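PDB 5H4E: beta 1-3 glucanase from Clostridium beijerinckii NCIMB 8052, which probably hydrolyses beta-1,3-glucans, as a glycoside hydrolase family 64 beta-1,3-glucanase domain. Local coordinates for residues Asn222-Tyr234 and Tyr272-Leu284. Sequence-based numbering, arbitrary orientation.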
loop_
_atom_site.group_PDB
_atom_site.type_symbol
_atom_site.label_atom_id
_atom_site.label_comp_id
_atom_site.label_asym_id
_atom_site.label_seq_id
_atom_site.Cartn_x
_atom_site.Cartn_y
_atom_site.Cartn_z
ATOM N N ASN A 222 -17.100 0.888 -13.937
ATOM C CA ASN A 222 -17.332 1.745 -12.772
ATOM C C ASN A 222 -16.465 2.998 -12.742
ATOM O O ASN A 222 -16.169 3.546 -11.668
ATOM C CB ASN A 222 -17.118 0.940 -11.490
ATOM C CG ASN A 222 -17.931 -0.340 -11.466
ATOM O OD1 ASN A 222 -17.381 -1.435 -11.332
ATOM N ND2 ASN A 222 -19.247 -0.211 -11.595
ATOM N N ALA A 223 -16.076 3.456 -13.929
ATOM C CA ALA A 223 -15.156 4.574 -14.098
ATOM C C ALA A 223 -15.661 5.857 -13.466
ATOM O O ALA A 223 -14.868 6.753 -13.143
ATOM C CB ALA A 223 -14.891 4.809 -15.582
ATOM N N HIS A 224 -16.979 5.958 -13.311
ATOM C CA HIS A 224 -17.588 7.191 -12.830
ATOM C C HIS A 224 -18.296 7.014 -11.487
ATOM O O HIS A 224 -19.153 7.812 -11.126
ATOM C CB HIS A 224 -18.556 7.720 -13.887
ATOM C CG HIS A 224 -17.892 7.993 -15.197
ATOM N ND1 HIS A 224 -17.096 9.097 -15.406
ATOM C CD2 HIS A 224 -17.858 7.278 -16.347
ATOM C CE1 HIS A 224 -16.612 9.061 -16.634
ATOM N NE2 HIS A 224 -17.067 7.971 -17.229
ATOM N N TYR A 225 -17.904 5.981 -10.748
ATOM C CA TYR A 225 -18.576 5.596 -9.508
ATOM C C TYR A 225 -18.715 6.753 -8.509
ATOM O O TYR A 225 -19.751 6.901 -7.872
ATOM C CB TYR A 225 -17.830 4.423 -8.858
ATOM C CG TYR A 225 -18.429 3.939 -7.547
ATOM C CD1 TYR A 225 -19.684 3.347 -7.505
ATOM C CD2 TYR A 225 -17.718 4.056 -6.357
ATOM C CE1 TYR A 225 -20.235 2.907 -6.299
ATOM C CE2 TYR A 225 -18.253 3.615 -5.159
ATOM C CZ TYR A 225 -19.499 3.048 -5.132
ATOM O OH TYR A 225 -20.011 2.622 -3.930
ATOM N N PHE A 226 -17.690 7.584 -8.381
ATOM C CA PHE A 226 -17.731 8.646 -7.381
ATOM C C PHE A 226 -18.225 9.995 -7.907
ATOM O O PHE A 226 -18.345 10.938 -7.142
ATOM C CB PHE A 226 -16.351 8.853 -6.764
ATOM C CG PHE A 226 -16.054 7.935 -5.604
ATOM C CD1 PHE A 226 -16.550 8.213 -4.339
ATOM C CD2 PHE A 226 -15.255 6.815 -5.776
ATOM C CE1 PHE A 226 -16.270 7.378 -3.263
ATOM C CE2 PHE A 226 -14.982 5.979 -4.708
ATOM C CZ PHE A 226 -15.494 6.260 -3.453
ATOM N N ASP A 227 -18.499 10.079 -9.204
ATOM C CA ASP A 227 -18.702 11.369 -9.872
ATOM C C ASP A 227 -19.831 12.233 -9.294
ATOM O O ASP A 227 -19.638 13.422 -9.045
ATOM C CB ASP A 227 -18.966 11.149 -11.360
ATOM C CG ASP A 227 -17.710 10.785 -12.129
ATOM O OD1 ASP A 227 -16.743 10.300 -11.502
ATOM O OD2 ASP A 227 -17.691 11.005 -13.357
ATOM N N SER A 228 -21.007 11.649 -9.119
ATOM C CA SER A 228 -22.139 12.428 -8.623
ATOM C C SER A 228 -21.867 12.956 -7.212
ATOM O O SER A 228 -22.222 14.097 -6.891
ATOM C CB SER A 228 -23.416 11.605 -8.635
ATOM O OG SER A 228 -24.464 12.363 -8.039
ATOM N N TYR A 229 -21.219 12.133 -6.388
ATOM C CA TYR A 229 -20.905 12.513 -5.004
ATOM C C TYR A 229 -19.893 13.636 -5.028
ATOM O O TYR A 229 -20.051 14.635 -4.327
ATOM C CB TYR A 229 -20.391 11.297 -4.215
ATOM C CG TYR A 229 -19.959 11.535 -2.766
ATOM C CD1 TYR A 229 -20.758 12.251 -1.874
ATOM C CD2 TYR A 229 -18.761 11.006 -2.288
ATOM C CE1 TYR A 229 -20.366 12.445 -0.551
ATOM C CE2 TYR A 229 -18.362 11.195 -0.963
ATOM C CZ TYR A 229 -19.175 11.915 -0.100
ATOM O OH TYR A 229 -18.795 12.123 1.215
ATOM N N ILE A 230 -18.862 13.491 -5.860
ATOM C CA ILE A 230 -17.870 14.549 -6.025
ATOM C C ILE A 230 -18.539 15.859 -6.438
ATOM O O ILE A 230 -18.254 16.912 -5.870
ATOM C CB ILE A 230 -16.794 14.148 -7.072
ATOM C CG1 ILE A 230 -15.864 13.086 -6.484
ATOM C CG2 ILE A 230 -15.970 15.349 -7.486
ATOM C CD1 ILE A 230 -15.132 12.295 -7.532
ATOM N N ASN A 231 -19.438 15.772 -7.414
ATOM C CA ASN A 231 -20.198 16.928 -7.884
ATOM C C ASN A 231 -20.999 17.583 -6.760
ATOM O O ASN A 231 -20.942 18.806 -6.598
ATOM C CB ASN A 231 -21.135 16.529 -9.033
ATOM C CG ASN A 231 -20.385 16.286 -10.346
ATOM O OD1 ASN A 231 -19.338 16.873 -10.580
ATOM N ND2 ASN A 231 -20.936 15.429 -11.203
ATOM N N ASP A 232 -21.724 16.770 -5.985
ATOM C CA ASP A 232 -22.545 17.285 -4.882
ATOM C C ASP A 232 -21.681 18.019 -3.878
ATOM O O ASP A 232 -22.026 19.114 -3.420
ATOM C CB ASP A 232 -23.300 16.157 -4.162
ATOM C CG ASP A 232 -24.414 15.576 -4.991
ATOM O OD1 ASP A 232 -24.830 16.230 -5.966
ATOM O OD2 ASP A 232 -24.884 14.470 -4.655
ATOM N N VAL A 233 -20.551 17.398 -3.538
ATOM C CA VAL A 233 -19.644 17.935 -2.534
ATOM C C VAL A 233 -19.012 19.251 -2.984
ATOM O O VAL A 233 -18.974 20.225 -2.221
ATOM C CB VAL A 233 -18.534 16.900 -2.176
ATOM C CG1 VAL A 233 -17.387 17.566 -1.418
ATOM C CG2 VAL A 233 -19.132 15.758 -1.365
ATOM N N TYR A 234 -18.522 19.303 -4.219
ATOM C CA TYR A 234 -17.987 20.573 -4.723
ATOM C C TYR A 234 -19.057 21.680 -4.847
ATOM O O TYR A 234 -18.775 22.857 -4.608
ATOM C CB TYR A 234 -17.287 20.352 -6.060
ATOM C CG TYR A 234 -15.816 20.094 -5.891
ATOM C CD1 TYR A 234 -15.357 19.053 -5.080
ATOM C CD2 TYR A 234 -14.874 20.899 -6.519
ATOM C CE1 TYR A 234 -13.986 18.815 -4.920
ATOM C CE2 TYR A 234 -13.512 20.670 -6.363
ATOM C CZ TYR A 234 -13.075 19.632 -5.568
ATOM O OH TYR A 234 -11.724 19.421 -5.426
ATOM N N TYR A 272 -4.266 25.247 -1.949
ATOM C CA TYR A 272 -5.101 24.768 -3.048
ATOM C C TYR A 272 -5.114 23.264 -3.301
ATOM O O TYR A 272 -4.069 22.620 -3.321
ATOM C CB TYR A 272 -4.667 25.439 -4.352
ATOM C CG TYR A 272 -5.132 26.862 -4.492
ATOM C CD1 TYR A 272 -6.179 27.181 -5.337
ATOM C CD2 TYR A 272 -4.525 27.882 -3.778
ATOM C CE1 TYR A 272 -6.614 28.473 -5.470
ATOM C CE2 TYR A 272 -4.958 29.185 -3.905
ATOM C CZ TYR A 272 -6.006 29.469 -4.751
ATOM O OH TYR A 272 -6.445 30.764 -4.881
ATOM N N ILE A 273 -6.309 22.728 -3.524
ATOM C CA ILE A 273 -6.457 21.561 -4.379
ATOM C C ILE A 273 -6.853 22.113 -5.747
ATOM O O ILE A 273 -7.916 22.719 -5.902
ATOM C CB ILE A 273 -7.511 20.555 -3.884
ATOM C CG1 ILE A 273 -7.245 20.134 -2.444
ATOM C CG2 ILE A 273 -7.542 19.334 -4.781
ATOM C CD1 ILE A 273 -8.223 19.091 -1.958
ATOM N N HIS A 274 -5.981 21.941 -6.733
ATOM C CA HIS A 274 -6.241 22.465 -8.067
ATOM C C HIS A 274 -7.124 21.555 -8.903
ATOM O O HIS A 274 -6.658 20.598 -9.509
ATOM C CB HIS A 274 -4.914 22.726 -8.781
ATOM C CG HIS A 274 -4.070 23.750 -8.092
ATOM N ND1 HIS A 274 -4.242 25.103 -8.285
ATOM C CD2 HIS A 274 -3.075 23.622 -7.184
ATOM C CE1 HIS A 274 -3.379 25.765 -7.536
ATOM N NE2 HIS A 274 -2.659 24.891 -6.859
ATOM N N GLY A 275 -8.416 21.856 -8.932
ATOM C CA GLY A 275 -9.347 21.103 -9.743
ATOM C C GLY A 275 -10.309 20.239 -8.951
ATOM O O GLY A 275 -10.254 20.164 -7.715
ATOM N N LYS A 276 -11.209 19.600 -9.689
ATOM C CA LYS A 276 -12.183 18.679 -9.134
ATOM C C LYS A 276 -11.770 17.249 -9.484
ATOM O O LYS A 276 -11.522 16.945 -10.656
ATOM C CB LYS A 276 -13.575 18.996 -9.669
ATOM C CG LYS A 276 -14.627 17.999 -9.265
ATOM C CD LYS A 276 -16.027 18.468 -9.631
ATOM C CE LYS A 276 -16.245 18.472 -11.124
ATOM N NZ LYS A 276 -17.619 18.948 -11.438
ATOM N N PRO A 277 -11.675 16.369 -8.470
ATOM C CA PRO A 277 -11.107 15.030 -8.706
ATOM C C PRO A 277 -11.979 14.104 -9.557
ATOM O O PRO A 277 -13.206 14.206 -9.541
ATOM C CB PRO A 277 -10.952 14.461 -7.289
ATOM C CG PRO A 277 -11.984 15.172 -6.479
ATOM C CD PRO A 277 -12.082 16.566 -7.066
ATOM N N SER A 278 -11.333 13.214 -10.305
ATOM C CA SER A 278 -12.027 12.119 -10.954
ATOM C C SER A 278 -12.257 11.002 -9.950
ATOM O O SER A 278 -11.726 11.035 -8.831
ATOM C CB SER A 278 -11.217 11.585 -12.131
ATOM O OG SER A 278 -9.975 11.078 -11.660
ATOM N N THR A 279 -13.029 10.010 -10.365
ATOM C CA THR A 279 -13.207 8.792 -9.588
ATOM C C THR A 279 -11.856 8.103 -9.370
ATOM O O THR A 279 -11.585 7.577 -8.285
ATOM C CB THR A 279 -14.230 7.851 -10.283
ATOM O OG1 THR A 279 -15.559 8.321 -10.005
ATOM C CG2 THR A 279 -14.122 6.414 -9.791
ATOM N N GLN A 280 -10.996 8.139 -10.386
ATOM C CA GLN A 280 -9.694 7.479 -10.281
ATOM C C GLN A 280 -8.805 8.213 -9.290
ATOM O O GLN A 280 -8.070 7.592 -8.541
ATOM C CB GLN A 280 -8.996 7.394 -11.643
ATOM C CG GLN A 280 -9.660 6.436 -12.623
ATOM C CD GLN A 280 -11.003 6.940 -13.101
ATOM O OE1 GLN A 280 -11.127 8.091 -13.534
ATOM N NE2 GLN A 280 -12.023 6.100 -12.998
ATOM N N GLU A 281 -8.875 9.539 -9.275
ATOM C CA GLU A 281 -8.041 10.296 -8.360
ATOM C C GLU A 281 -8.450 10.067 -6.905
ATOM O O GLU A 281 -7.601 10.062 -6.008
ATOM C CB GLU A 281 -8.080 11.783 -8.710
ATOM C CG GLU A 281 -7.176 12.092 -9.892
ATOM C CD GLU A 281 -7.382 13.472 -10.480
ATOM O OE1 GLU A 281 -8.502 14.012 -10.379
ATOM O OE2 GLU A 281 -6.414 14.014 -11.058
ATOM N N VAL A 282 -9.744 9.882 -6.668
ATOM C CA VAL A 282 -10.206 9.531 -5.324
ATOM C C VAL A 282 -9.643 8.170 -4.910
ATOM O O VAL A 282 -9.014 8.032 -3.855
ATOM C CB VAL A 282 -11.746 9.522 -5.251
ATOM C CG1 VAL A 282 -12.252 8.798 -3.981
ATOM C CG2 VAL A 282 -12.273 10.947 -5.312
ATOM N N LEU A 283 -9.842 7.172 -5.761
ATOM C CA LEU A 283 -9.435 5.804 -5.447
ATOM C C LEU A 283 -7.936 5.647 -5.305
ATOM O O LEU A 283 -7.460 4.867 -4.461
ATOM C CB LEU A 283 -9.958 4.851 -6.525
ATOM C CG LEU A 283 -11.475 4.726 -6.496
ATOM C CD1 LEU A 283 -11.971 3.999 -7.719
ATOM C CD2 LEU A 283 -11.910 4.008 -5.215
ATOM N N LEU A 284 -7.186 6.407 -6.096
ATOM C CA LEU A 284 -5.736 6.233 -6.154
ATOM C C LEU A 284 -4.942 7.263 -5.366
ATOM O O LEU A 284 -3.782 7.030 -5.031
ATOM C CB LEU A 284 -5.278 6.252 -7.606
ATOM C CG LEU A 284 -5.828 5.105 -8.450
ATOM C CD1 LEU A 284 -5.486 5.312 -9.923
ATOM C CD2 LEU A 284 -5.308 3.773 -7.957
HETATM O O HOH W 1 -13.339 8.831 -15.039
HETATM O O HOH W 2 -14.374 10.456 -12.884
#
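The CA atoms of Phe226 and Thr279 are the nearest pair across the contact, 5.0 Å apart, and the axes of helices 227-234 and 279-284 run at 91°, 10.8 Å apart at closest approach. The pair illustrates how one threonine can tie two helix beginnings together. With chi1 near -79° Thr279 turns OG1 toward Phe226 N and Asp227, accepting from the first at 2.8 Å and donating to OD1 of the second. A water bridges that OD1 to Thr279 N, while His224 ND1 holds OD2 from above the carboxylate plane, so both oxygens are gripped. Gln280 NE2 reaches Ala223 O in the carbonyl plane, on a lone pair, and bonds Phe216 O. Next to this polar cluster, Val282 CG1 sits over the Phe226 ring, 3.9 Å from its centroid, and Leu283 CD2 meets the ring's edge. Ile230 CD1 packs on Val282 CG2. Lys276 lays CG over one face of Tyr234 and tightly against Ile230 CG2 (3.5 Å), then bends at chi3 (69°) to bring NZ within 2.8 Å of Asn231 OD1. Tyr234 OH donates to Gly275 O and lies 3.3 Å from Pro277 CD. A capping box of Ser278 and Glu281 begins helix 279-284. Phe307 of helix 294-309 touches Ile230 and Val282, and Phe260 of strand 259-264 meets Tyr234 edge-to-face, joining the contact to the four-stranded antiparallel sheet that strand 271-273 borders.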